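Local atomic coordinates of sulfotransferase (Mycobacterium tuberculosis, PDB entry 2ZQ5), a protein that probably transfers a sulfuryl group from the donor PAPS to an acceptor that is not established. Residues A238-M243 with N301-K306. Residues are numbered along the deposited sequence; the frame is centred on the assembly and turned at random.
Sequences ALDALM and NAARAK
With CG anti to the backbone N (chi1 -177°), L239 sends its CD2 methyl out to the backbone of R304, while D240, whose CG lies beside its own N (chi1 -69°), swings its carboxylate across the methyl of A303. K306 answers from the crowded first-torsion position (chi1 81°); its chain then bends at chi3 and chi4, folding the ammonium back toward the carbonyl oxygen of A303. K306 NZ forms a salt bridge with D240 OD1 at 2.8 Å, on the syn lone pair, the two side chains crossing at about a right angle. K306 NZ also donates to A303 O at 3.2 Å, on a lone pair in the carbonyl plane. Lysine suits this spot because its long chain can fold back to a backbone carbonyl three residues earlier and still meet a carboxylate. D240 OD1 also bonds the hydroxyl of Y307, so two donors grip one oxygen and probably favour the charged carboxylate. The small A303 lets the backbones come close, its CA 6.4 Å from L239 CA. Branched, apolar L239 suits its buried place, CD2 lying 3.5 Å from R304 CA. Arginine is long enough for its extended chain to carry the guanidinium away to a salt bridge with D314, on strand 312-316, whose F312 touches both L239 and R304. Helices 239-245 and 282-304 thus meet beside this edge strand of the parallel sheet in the P-loop NTPase-like sulfotransferase fold.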
# COMPACT_ATOMS: atom_id res chain seq x y z
N ALA A 238 0.50 10.21 -5.93
CA ALA A 238 -0.24 10.04 -7.17
C ALA A 238 -1.66 10.57 -7.16
O ALA A 238 -2.55 9.98 -7.78
CB ALA A 238 -0.26 8.55 -7.53
N LEU A 239 -1.88 11.69 -6.48
CA LEU A 239 -3.22 12.24 -6.41
C LEU A 239 -3.82 12.55 -7.78
O LEU A 239 -5.01 12.32 -7.99
CB LEU A 239 -3.23 13.49 -5.54
CG LEU A 239 -4.62 14.11 -5.34
CD1 LEU A 239 -5.57 13.09 -4.72
CD2 LEU A 239 -4.50 15.35 -4.47
N ASP A 240 -3.03 13.07 -8.71
CA ASP A 240 -3.58 13.37 -10.03
C ASP A 240 -4.08 12.10 -10.71
O ASP A 240 -5.14 12.11 -11.33
CB ASP A 240 -2.56 14.07 -10.93
CG ASP A 240 -2.24 15.49 -10.47
OD1 ASP A 240 -3.17 16.20 -10.03
OD2 ASP A 240 -1.06 15.89 -10.57
N ALA A 241 -3.32 11.01 -10.59
CA ALA A 241 -3.73 9.75 -11.20
C ALA A 241 -4.97 9.22 -10.49
O ALA A 241 -5.87 8.67 -11.13
CB ALA A 241 -2.60 8.73 -11.10
N LEU A 242 -5.00 9.40 -9.18
CA LEU A 242 -6.13 8.95 -8.38
C LEU A 242 -7.40 9.67 -8.84
O LEU A 242 -8.42 9.03 -9.11
CB LEU A 242 -5.85 9.23 -6.90
CG LEU A 242 -6.79 8.66 -5.84
CD1 LEU A 242 -6.09 8.70 -4.49
CD2 LEU A 242 -8.10 9.45 -5.79
N MET A 243 -7.34 11.00 -8.94
CA MET A 243 -8.51 11.76 -9.36
C MET A 243 -8.89 11.51 -10.82
O MET A 243 -10.07 11.57 -11.16
CB MET A 243 -8.28 13.26 -9.13
CG MET A 243 -8.03 13.64 -7.68
SD MET A 243 -9.36 13.12 -6.55
CE MET A 243 -10.48 14.49 -6.69
N ASN A 301 0.20 18.13 -1.41
CA ASN A 301 -0.26 19.51 -1.26
C ASN A 301 -0.34 20.22 -2.61
O ASN A 301 -1.32 20.90 -2.91
CB ASN A 301 0.68 20.32 -0.36
CG ASN A 301 0.53 19.98 1.10
OD1 ASN A 301 -0.50 19.45 1.52
ND2 ASN A 301 1.53 20.32 1.90
N ALA A 302 0.70 20.07 -3.42
CA ALA A 302 0.74 20.72 -4.73
C ALA A 302 -0.39 20.29 -5.64
O ALA A 302 -1.02 21.12 -6.30
CB ALA A 302 2.09 20.46 -5.40
N ALA A 303 -0.67 18.99 -5.67
CA ALA A 303 -1.71 18.45 -6.53
C ALA A 303 -3.13 18.70 -6.03
O ALA A 303 -4.05 18.93 -6.81
CB ALA A 303 -1.49 16.96 -6.73
N ARG A 304 -3.31 18.65 -4.72
CA ARG A 304 -4.61 18.85 -4.10
C ARG A 304 -5.26 20.20 -4.42
O ARG A 304 -6.48 20.30 -4.52
CB ARG A 304 -4.47 18.66 -2.59
CG ARG A 304 -5.71 18.92 -1.77
CD ARG A 304 -5.38 18.68 -0.30
NE ARG A 304 -6.49 19.02 0.58
CZ ARG A 304 -6.48 18.79 1.89
NH1 ARG A 304 -5.42 18.22 2.46
NH2 ARG A 304 -7.53 19.12 2.63
N ALA A 305 -4.43 21.22 -4.59
CA ALA A 305 -4.93 22.57 -4.86
C ALA A 305 -5.86 22.71 -6.07
O ALA A 305 -6.78 23.53 -6.05
CB ALA A 305 -3.75 23.53 -5.00
N LYS A 306 -5.64 21.91 -7.11
CA LYS A 306 -6.46 22.01 -8.32
C LYS A 306 -7.82 21.32 -8.24
O LYS A 306 -8.62 21.44 -9.17
CB LYS A 306 -5.71 21.44 -9.52
CG LYS A 306 -5.76 19.93 -9.61
CD LYS A 306 -5.14 19.42 -10.90
CE LYS A 306 -3.65 19.67 -10.93
NZ LYS A 306 -2.99 19.00 -9.78